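Local structure of N-acetyltransferase (4M85) at residues T102-K107 with E174-M179; M4-R9 with I60-V65. The protein probably transfers an acetyl group from acetyl-CoA to an acceptor amine, as a GNAT-fold N-acetyltransferase whose own substrate is not established. One frame throughout, in Å; residues are numbered along the deposited sequence.

Interaction 1 of 2, residues T102-K107 with E174-M179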
ATOM      1  N   THR A 102       3.550   8.486  13.938  1.00 25.93           N
ATOM      2  CA  THR A 102       3.485   8.030  12.573  1.00 25.69           C
ATOM      3  C   THR A 102       2.421   6.904  12.495  1.00 25.40           C
ATOM      4  O   THR A 102       2.193   6.172  13.468  1.00 23.90           O
ATOM      5  CB  THR A 102       4.877   7.629  12.023  1.00 25.96           C
ATOM      6  OG1 THR A 102       5.286   6.367  12.555  1.00 26.37           O
ATOM      7  CG2 THR A 102       5.924   8.696  12.350  1.00 26.43           C
ATOM      8  N   PRO A 103       1.737   6.801  11.351  1.00 23.56           N
ATOM      9  CA  PRO A 103       0.550   5.934  11.211  1.00 21.96           C
ATOM     10  C   PRO A 103       0.815   4.433  11.255  1.00 21.08           C
ATOM     11  O   PRO A 103      -0.088   3.685  11.622  1.00 19.79           O
ATOM     12  CB  PRO A 103      -0.034   6.309   9.840  1.00 23.09           C
ATOM     13  CG  PRO A 103       0.882   7.291   9.225  1.00 23.52           C
ATOM     14  CD  PRO A 103       2.018   7.606  10.151  1.00 23.37           C
ATOM     15  N   LEU A 104       2.031   3.997  10.913  1.00 20.07           N
ATOM     16  CA  LEU A 104       2.331   2.566  10.807  1.00 18.99           C
ATOM     17  C   LEU A 104       3.716   2.205  11.378  1.00 19.33           C
ATOM     18  O   LEU A 104       4.607   1.846  10.625  1.00 18.21           O
ATOM     19  CB  LEU A 104       2.201   2.137   9.328  1.00 19.71           C
ATOM     20  CG  LEU A 104       0.800   1.999   8.708  1.00 19.76           C
ATOM     21  CD1 LEU A 104       0.883   2.056   7.186  1.00 20.13           C
ATOM     22  CD2 LEU A 104       0.100   0.708   9.127  1.00 18.54           C
ATOM     23  N   PRO A 105       3.907   2.331  12.721  1.00 20.81           N
ATOM     24  CA  PRO A 105       5.194   2.055  13.394  1.00 21.75           C
ATOM     25  C   PRO A 105       5.709   0.624  13.313  1.00 22.28           C
ATOM     26  O   PRO A 105       6.929   0.426  13.357  1.00 23.46           O
ATOM     27  CB  PRO A 105       4.904   2.383  14.865  1.00 22.26           C
ATOM     28  CG  PRO A 105       3.407   2.296  14.998  1.00 21.85           C
ATOM     29  CD  PRO A 105       2.898   2.811  13.686  1.00 21.06           C
ATOM     30  N   VAL A 106       4.808  -0.357  13.203  1.00 22.35           N
ATOM     31  CA  VAL A 106       5.196  -1.758  13.197  1.00 21.42           C
ATOM     32  C   VAL A 106       5.937  -2.096  11.898  1.00 22.33           C
ATOM     33  O   VAL A 106       5.556  -1.633  10.803  1.00 22.20           O
ATOM     34  CB  VAL A 106       3.982  -2.690  13.414  1.00 22.69           C
ATOM     35  CG1 VAL A 106       4.413  -4.164  13.457  1.00 22.61           C
ATOM     36  CG2 VAL A 106       3.257  -2.336  14.716  1.00 22.49           C
ATOM     37  N   LYS A 107       7.001  -2.882  12.045  1.00 21.77           N
ATOM     38  CA  LYS A 107       7.786  -3.404  10.945  1.00 23.61           C
ATOM     39  C   LYS A 107       7.006  -4.584  10.366  1.00 24.12           C
ATOM     40  O   LYS A 107       6.934  -5.646  10.984  1.00 24.86           O
ATOM     41  CB  LYS A 107       9.175  -3.862  11.450  1.00 23.99           C
ATOM     42  CG  LYS A 107      10.226  -4.080  10.365  1.00 25.35           C
ATOM     43  CD  LYS A 107      11.580  -4.440  10.981  1.00 26.25           C
ATOM     44  CE  LYS A 107      12.678  -4.606   9.934  1.00 27.22           C
ATOM     45  NZ  LYS A 107      12.690  -5.962   9.320  1.00 28.22           N
ATOM     46  N   GLU A 174       1.004 -10.788  13.315  1.00 24.84           N
ATOM     47  CA  GLU A 174      -0.076  -9.981  13.866  1.00 25.53           C
ATOM     48  C   GLU A 174       0.282  -8.526  13.685  1.00 23.45           C
ATOM     49  O   GLU A 174       1.383  -8.115  14.028  1.00 23.04           O
ATOM     50  CB  GLU A 174      -0.305 -10.247  15.361  1.00 27.10           C
ATOM     51  CG  GLU A 174      -1.547  -9.568  15.877  1.00 29.77           C
ATOM     52  CD  GLU A 174      -1.798  -9.747  17.365  1.00 32.55           C
ATOM     53  OE1 GLU A 174      -0.912 -10.252  18.093  1.00 31.69           O
ATOM     54  OE2 GLU A 174      -2.896  -9.331  17.797  1.00 33.70           O
ATOM     55  N   LEU A 175      -0.670  -7.761  13.179  1.00 23.09           N
ATOM     56  CA  LEU A 175      -0.502  -6.344  12.923  1.00 24.04           C
ATOM     57  C   LEU A 175      -1.772  -5.646  13.320  1.00 24.61           C
ATOM     58  O   LEU A 175      -2.833  -5.941  12.769  1.00 25.46           O
ATOM     59  CB  LEU A 175      -0.238  -6.103  11.425  1.00 23.47           C
ATOM     60  CG  LEU A 175       1.064  -6.661  10.858  1.00 23.07           C
ATOM     61  CD1 LEU A 175       1.151  -6.348   9.366  1.00 23.73           C
ATOM     62  CD2 LEU A 175       2.249  -6.058  11.566  1.00 24.36           C
ATOM     63  N   TYR A 176      -1.659  -4.722  14.278  1.00 26.19           N
ATOM     64  CA  TYR A 176      -2.791  -3.949  14.781  1.00 27.26           C
ATOM     65  C   TYR A 176      -4.014  -4.825  15.072  1.00 27.42           C
ATOM     66  O   TYR A 176      -5.100  -4.566  14.589  1.00 29.61           O
ATOM     67  CB  TYR A 176      -3.092  -2.810  13.799  1.00 27.32           C
ATOM     68  CG  TYR A 176      -1.810  -2.092  13.397  1.00 25.08           C
ATOM     69  CD1 TYR A 176      -1.222  -1.165  14.246  1.00 24.73           C
ATOM     70  CD2 TYR A 176      -1.167  -2.386  12.207  1.00 24.73           C
ATOM     71  CE1 TYR A 176      -0.052  -0.516  13.909  1.00 23.36           C
ATOM     72  CE2 TYR A 176       0.014  -1.756  11.859  1.00 23.95           C
ATOM     73  CZ  TYR A 176       0.564  -0.820  12.711  1.00 24.04           C
ATOM     74  OH  TYR A 176       1.731  -0.195  12.390  1.00 23.54           O
ATOM     75  N   LYS A 177      -3.802  -5.880  15.852  1.00 28.51           N
ATOM     76  CA  LYS A 177      -4.875  -6.763  16.320  1.00 33.00           C
ATOM     77  C   LYS A 177      -5.576  -7.570  15.218  1.00 33.11           C
ATOM     78  O   LYS A 177      -6.695  -8.045  15.437  1.00 32.82           O
ATOM     79  CB  LYS A 177      -5.956  -5.986  17.123  1.00 36.57           C
ATOM     80  CG  LYS A 177      -5.442  -4.991  18.173  1.00 40.17           C
ATOM     81  CD  LYS A 177      -4.623  -5.651  19.283  1.00 43.31           C
ATOM     82  CE  LYS A 177      -5.504  -6.134  20.430  1.00 44.52           C
ATOM     83  NZ  LYS A 177      -4.895  -7.313  21.123  1.00 46.78           N
ATOM     84  N   HIS A 178      -4.959  -7.704  14.042  1.00 31.79           N
ATOM     85  CA  HIS A 178      -5.457  -8.643  13.033  1.00 32.75           C
ATOM     86  C   HIS A 178      -4.307  -9.518  12.572  1.00 31.10           C
ATOM     87  O   HIS A 178      -3.143  -9.082  12.546  1.00 32.05           O
ATOM     88  CB  HIS A 178      -6.115  -7.932  11.840  1.00 37.87           C
ATOM     89  CG  HIS A 178      -7.357  -7.168  12.194  1.00 44.69           C
ATOM     90  ND1 HIS A 178      -7.594  -5.880  11.758  1.00 49.21           N
ATOM     91  CD2 HIS A 178      -8.427  -7.505  12.957  1.00 50.18           C
ATOM     92  CE1 HIS A 178      -8.753  -5.456  12.233  1.00 48.87           C
ATOM     93  NE2 HIS A 178      -9.279  -6.424  12.963  1.00 51.26           N
ATOM     94  N   MET A 179      -4.630 -10.762  12.239  1.00 26.82           N
ATOM     95  CA  MET A 179      -3.639 -11.739  11.817  1.00 27.23           C
ATOM     96  C   MET A 179      -3.509 -11.792  10.279  1.00 24.22           C
ATOM     97  O   MET A 179      -4.502 -11.717   9.530  1.00 20.95           O
ATOM     98  CB  MET A 179      -4.025 -13.123  12.358  1.00 31.62           C
ATOM     99  CG  MET A 179      -2.855 -14.024  12.701  1.00 35.03           C
ATOM    100  SD  MET A 179      -1.686 -13.380  13.943  1.00 39.40           S
ATOM    101  CE  MET A 179      -2.825 -12.795  15.162  1.00 33.87           C
TER
HETATM  102  O   HOH W   1       2.840  -1.128  10.305  1.00 23.85           O
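Tyr176 stands at a tight turn and reaches across to a loop with no regular secondary structure, and most of this contact is made by that one side chain. The turn, type I' from Leu175 to His178, joins strands 168-175 and 178-184 as a beta hairpin; Leu175 and His178 close it with a pair of backbone hydrogen bonds. Tyr176 holds its CG anti to its own carbonyl carbon (chi1 -46°), and the ring carries OH into the bend formed by Leu104, Pro105 and Val106. There the amide N of Val106 donates a fairly straight hydrogen bond to Tyr176 OH, 3.2 Å long with 159° at the hydrogen. Pro105 N also lies near OH but, as a proline nitrogen, has no hydrogen to offer. A water in the ring plane at the edge accepts a hydrogen bond from the hydroxyl, with 2.5 Å between its oxygen and Tyr176 OH, and donates in turn to Val106 O.

Apolar atoms of Leu104, Pro105 and Val106 pack around this polar end. Pro105 CD meets the hydroxyl end of the ring at the edge, 3.5 Å from Tyr176 OH. Leu104 and Leu175 each hold CG anti to their carbonyl carbon, beside the backbone N, which in both brings CD2 toward the other segment. Leu104, crossing the tyrosine at about a right angle, brings CD2 to 3.7 Å from Tyr176 CE2. Val106 comes tip to tip with Tyr176 and divides its branches: CG2 lies 3.7 Å from Tyr176 CZ, while CG1, anti to the backbone N (chi1 -178°), presses on Leu175 CD2 at a tight 3.4 Å. Trp24 of helix 13-26 also touches Leu104. Since the hydroxyl serves as both donor and acceptor, the bonding is consistent with a neutral phenol whose O-H is turned toward the water.

Interaction 2 of 2, residues M4-R9 with I60-V65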
ATOM      1  N   MET A   4      -3.921   1.632 -18.861  1.00 29.37           N
ATOM      2  CA  MET A   4      -2.485   1.477 -18.764  1.00 32.00           C
ATOM      3  C   MET A   4      -1.934   1.347 -17.356  1.00 28.83           C
ATOM      4  O   MET A   4      -2.403   2.028 -16.417  1.00 28.97           O
ATOM      5  CB  MET A   4      -1.844   2.676 -19.394  1.00 39.56           C
ATOM      6  CG  MET A   4      -0.353   2.557 -19.510  1.00 48.27           C
ATOM      7  SD  MET A   4       0.148   4.065 -20.292  1.00 69.55           S
ATOM      8  CE  MET A   4      -0.569   5.296 -19.189  1.00 64.42           C
ATOM      9  N   ILE A   5      -0.914   0.496 -17.240  1.00 24.06           N
ATOM     10  CA  ILE A   5      -0.162   0.321 -16.011  1.00 22.37           C
ATOM     11  C   ILE A   5       1.119   1.138 -16.149  1.00 21.40           C
ATOM     12  O   ILE A   5       1.866   0.984 -17.118  1.00 21.29           O
ATOM     13  CB  ILE A   5       0.116  -1.162 -15.739  1.00 22.39           C
ATOM     14  CG1 ILE A   5      -1.206  -1.893 -15.449  1.00 21.24           C
ATOM     15  CG2 ILE A   5       1.070  -1.332 -14.559  1.00 21.51           C
ATOM     16  CD1 ILE A   5      -1.094  -3.394 -15.581  1.00 22.13           C
ATOM     17  N   ARG A   6       1.329   2.054 -15.211  1.00 19.96           N
ATOM     18  CA  ARG A   6       2.475   2.957 -15.248  1.00 20.65           C
ATOM     19  C   ARG A   6       2.857   3.421 -13.856  1.00 21.26           C
ATOM     20  O   ARG A   6       2.090   3.254 -12.889  1.00 18.55           O
ATOM     21  CB  ARG A   6       2.147   4.195 -16.100  1.00 21.04           C
ATOM     22  CG  ARG A   6       0.846   4.887 -15.697  1.00 22.12           C
ATOM     23  CD  ARG A   6       0.754   6.347 -16.130  1.00 22.19           C
ATOM     24  NE  ARG A   6      -0.504   6.947 -15.672  1.00 22.16           N
ATOM     25  CZ  ARG A   6      -0.664   7.605 -14.520  1.00 21.85           C
ATOM     26  NH1 ARG A   6       0.344   7.772 -13.671  1.00 21.74           N
ATOM     27  NH2 ARG A   6      -1.845   8.093 -14.205  1.00 21.68           N
ATOM     28  N   GLN A   7       4.031   4.046 -13.762  1.00 23.47           N
ATOM     29  CA  GLN A   7       4.460   4.651 -12.519  1.00 24.41           C
ATOM     30  C   GLN A   7       3.498   5.754 -12.149  1.00 23.38           C
ATOM     31  O   GLN A   7       3.031   6.504 -13.003  1.00 23.80           O
ATOM     32  CB  GLN A   7       5.863   5.237 -12.623  1.00 28.06           C
ATOM     33  CG  GLN A   7       6.991   4.244 -12.461  1.00 32.22           C
ATOM     34  CD  GLN A   7       7.135   3.679 -11.051  1.00 33.76           C
ATOM     35  OE1 GLN A   7       7.555   2.534 -10.906  1.00 36.88           O
ATOM     36  NE2 GLN A   7       6.793   4.465 -10.017  1.00 33.55           N
ATOM     37  N   ALA A   8       3.213   5.855 -10.852  1.00 22.38           N
ATOM     38  CA  ALA A   8       2.418   6.943 -10.316  1.00 20.70           C
ATOM     39  C   ALA A   8       3.129   8.262 -10.605  1.00 20.89           C
ATOM     40  O   ALA A   8       4.350   8.298 -10.744  1.00 19.82           O
ATOM     41  CB  ALA A   8       2.242   6.757  -8.819  1.00 21.14           C
ATOM     42  N   ARG A   9       2.359   9.329 -10.756  1.00 21.14           N
ATOM     43  CA  ARG A   9       2.903  10.670 -10.843  1.00 21.77           C
ATOM     44  C   ARG A   9       2.323  11.481  -9.693  1.00 21.45           C
ATOM     45  O   ARG A   9       1.312  11.085  -9.116  1.00 19.55           O
ATOM     46  CB  ARG A   9       2.483  11.315 -12.149  1.00 24.61           C
ATOM     47  CG  ARG A   9       2.966  10.616 -13.412  1.00 26.34           C
ATOM     48  CD  ARG A   9       2.513  11.416 -14.632  1.00 27.94           C
ATOM     49  NE  ARG A   9       2.511  10.606 -15.852  1.00 30.85           N
ATOM     50  CZ  ARG A   9       1.424  10.157 -16.494  1.00 31.16           C
ATOM     51  NH1 ARG A   9       0.198  10.413 -16.074  1.00 31.53           N
ATOM     52  NH2 ARG A   9       1.578   9.438 -17.591  1.00 35.54           N
ATOM     53  N   ILE A  60       4.953   3.431  -6.224  1.00 17.76           N
ATOM     54  CA  ILE A  60       3.594   3.082  -6.626  1.00 16.92           C
ATOM     55  C   ILE A  60       3.462   2.927  -8.135  1.00 16.80           C
ATOM     56  O   ILE A  60       3.927   3.783  -8.895  1.00 15.82           O
ATOM     57  CB  ILE A  60       2.577   4.124  -6.105  1.00 16.92           C
ATOM     58  CG1 ILE A  60       2.678   4.229  -4.565  1.00 16.46           C
ATOM     59  CG2 ILE A  60       1.153   3.761  -6.573  1.00 16.72           C
ATOM     60  CD1 ILE A  60       1.746   5.233  -3.904  1.00 16.51           C
ATOM     61  N   LEU A  61       2.830   1.811  -8.547  1.00 17.48           N
ATOM     62  CA  LEU A  61       2.286   1.651  -9.899  1.00 17.79           C
ATOM     63  C   LEU A  61       0.765   1.796  -9.849  1.00 18.14           C
ATOM     64  O   LEU A  61       0.113   1.302  -8.931  1.00 18.87           O
ATOM     65  CB  LEU A  61       2.628   0.293 -10.536  1.00 18.14           C
ATOM     66  CG  LEU A  61       4.089  -0.126 -10.608  1.00 18.78           C
ATOM     67  CD1 LEU A  61       4.128  -1.499 -11.232  1.00 19.31           C
ATOM     68  CD2 LEU A  61       4.926   0.840 -11.438  1.00 19.44           C
ATOM     69  N   VAL A  62       0.205   2.480 -10.838  1.00 17.73           N
ATOM     70  CA  VAL A  62      -1.228   2.667 -10.911  1.00 17.89           C
ATOM     71  C   VAL A  62      -1.751   1.990 -12.164  1.00 18.31           C
ATOM     72  O   VAL A  62      -1.016   1.863 -13.166  1.00 18.36           O
ATOM     73  CB  VAL A  62      -1.654   4.159 -10.897  1.00 17.21           C
ATOM     74  CG1 VAL A  62      -1.134   4.846  -9.637  1.00 17.85           C
ATOM     75  CG2 VAL A  62      -1.132   4.911 -12.111  1.00 17.82           C
ATOM     76  N   TYR A  63      -3.011   1.559 -12.068  1.00 18.21           N
ATOM     77  CA  TYR A  63      -3.813   1.141 -13.221  1.00 19.99           C
ATOM     78  C   TYR A  63      -4.764   2.286 -13.597  1.00 20.02           C
ATOM     79  O   TYR A  63      -5.707   2.600 -12.875  1.00 18.68           O
ATOM     80  CB  TYR A  63      -4.595  -0.134 -12.920  1.00 20.00           C
ATOM     81  CG  TYR A  63      -5.066  -0.874 -14.160  1.00 21.85           C
ATOM     82  CD1 TYR A  63      -6.141  -0.397 -14.913  1.00 23.09           C
ATOM     83  CD2 TYR A  63      -4.449  -2.064 -14.576  1.00 23.32           C
ATOM     84  CE1 TYR A  63      -6.588  -1.077 -16.054  1.00 23.84           C
ATOM     85  CE2 TYR A  63      -4.876  -2.737 -15.722  1.00 24.65           C
ATOM     86  CZ  TYR A  63      -5.955  -2.234 -16.458  1.00 25.30           C
ATOM     87  OH  TYR A  63      -6.421  -2.897 -17.585  1.00 25.22           O
ATOM     88  N   GLU A  64      -4.475   2.910 -14.726  1.00 21.43           N
ATOM     89  CA  GLU A  64      -5.240   4.029 -15.227  1.00 23.47           C
ATOM     90  C   GLU A  64      -6.299   3.527 -16.227  1.00 25.13           C
ATOM     91  O   GLU A  64      -5.950   2.909 -17.223  1.00 25.83           O
ATOM     92  CB  GLU A  64      -4.285   5.016 -15.888  1.00 25.51           C
ATOM     93  CG  GLU A  64      -4.947   6.298 -16.370  1.00 27.90           C
ATOM     94  CD  GLU A  64      -4.017   7.149 -17.185  1.00 30.69           C
ATOM     95  OE1 GLU A  64      -2.832   7.303 -16.787  1.00 34.09           O
ATOM     96  OE2 GLU A  64      -4.474   7.656 -18.235  1.00 30.24           O
ATOM     97  N   VAL A  65      -7.569   3.782 -15.923  1.00 25.53           N
ATOM     98  CA  VAL A  65      -8.712   3.489 -16.784  1.00 29.81           C
ATOM     99  C   VAL A  65      -9.455   4.793 -17.136  1.00 30.57           C
ATOM    100  O   VAL A  65      -9.906   5.552 -16.237  1.00 27.19           O
ATOM    101  CB  VAL A  65      -9.752   2.571 -16.074  1.00 30.66           C
ATOM    102  CG1 VAL A  65     -10.937   2.282 -16.983  1.00 32.96           C
ATOM    103  CG2 VAL A  65      -9.133   1.260 -15.634  1.00 31.01           C
TER
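Strand 4-7 forms one edge of the mixed GNAT beta sheet and pairs antiparallel with strand 60-65, their axes 4.7 Å apart at closest approach. Backbone bonds set the register: Met4 with Glu64 and Arg6 with Val62 are hydrogen-bonded pairs, each joined by two N-H to C=O bonds, while Ile5 with Tyr63 is a non-hydrogen-bonded pair. Beyond the strand end, Ala8 N extends the pattern to Ile60 O at 2.9 Å, though the N lies above the carbonyl plane of Ile60, 33° out of it.

Apolar contacts occur at two places. Ile5 lays CG1 3.4 Å from Tyr63 CD2, on the face covered by helix 130-140. Past the strand end, Ala8 CB sits against Ile60 CB and Val62 CG1, beside Ile16 of helix 13-26.

The charged contacts lie on the face that carries Met4, Arg6, Val62 and Glu64. Arg6, with CG in the crowded position between N and the carbonyl carbon (chi1 52°), runs extended from CG to NE over Val62, whose CG2 meets one face of the guanidinium; Arg9 NH1 lies over the opposite face. Asp12 pairs with Arg6 NH1, which also donates to Gln7 O. Glu64, extended beyond CG, offers a single oxygen to two donors in a side-on salt bridge: OE1 lies 2.6 Å from Arg6 NE, nearly along the C-O axis, and 2.9 Å from Arg6 NH2, which approaches from above the carboxylate plane.

Both contacts reach the same sheet, but on opposite sides of the chain's centre, with centres 27 Å apart and nearest atoms about 12 Å apart. Each is partly buried, and neither is pure core. Interaction 2 lies within the sheet at its edge, between strand 4-7 and its neighbour, so repeated backbone bonds dominate and a salt bridge is added on one face. Interaction 1 instead brings an irregular loop against a hairpin turn at the far edge, with less than half the buried surface, and relies on one aromatic hydroxyl, a water and apolar packing. Helix 13-26 touches both, through different residues, Trp24 and Ile16.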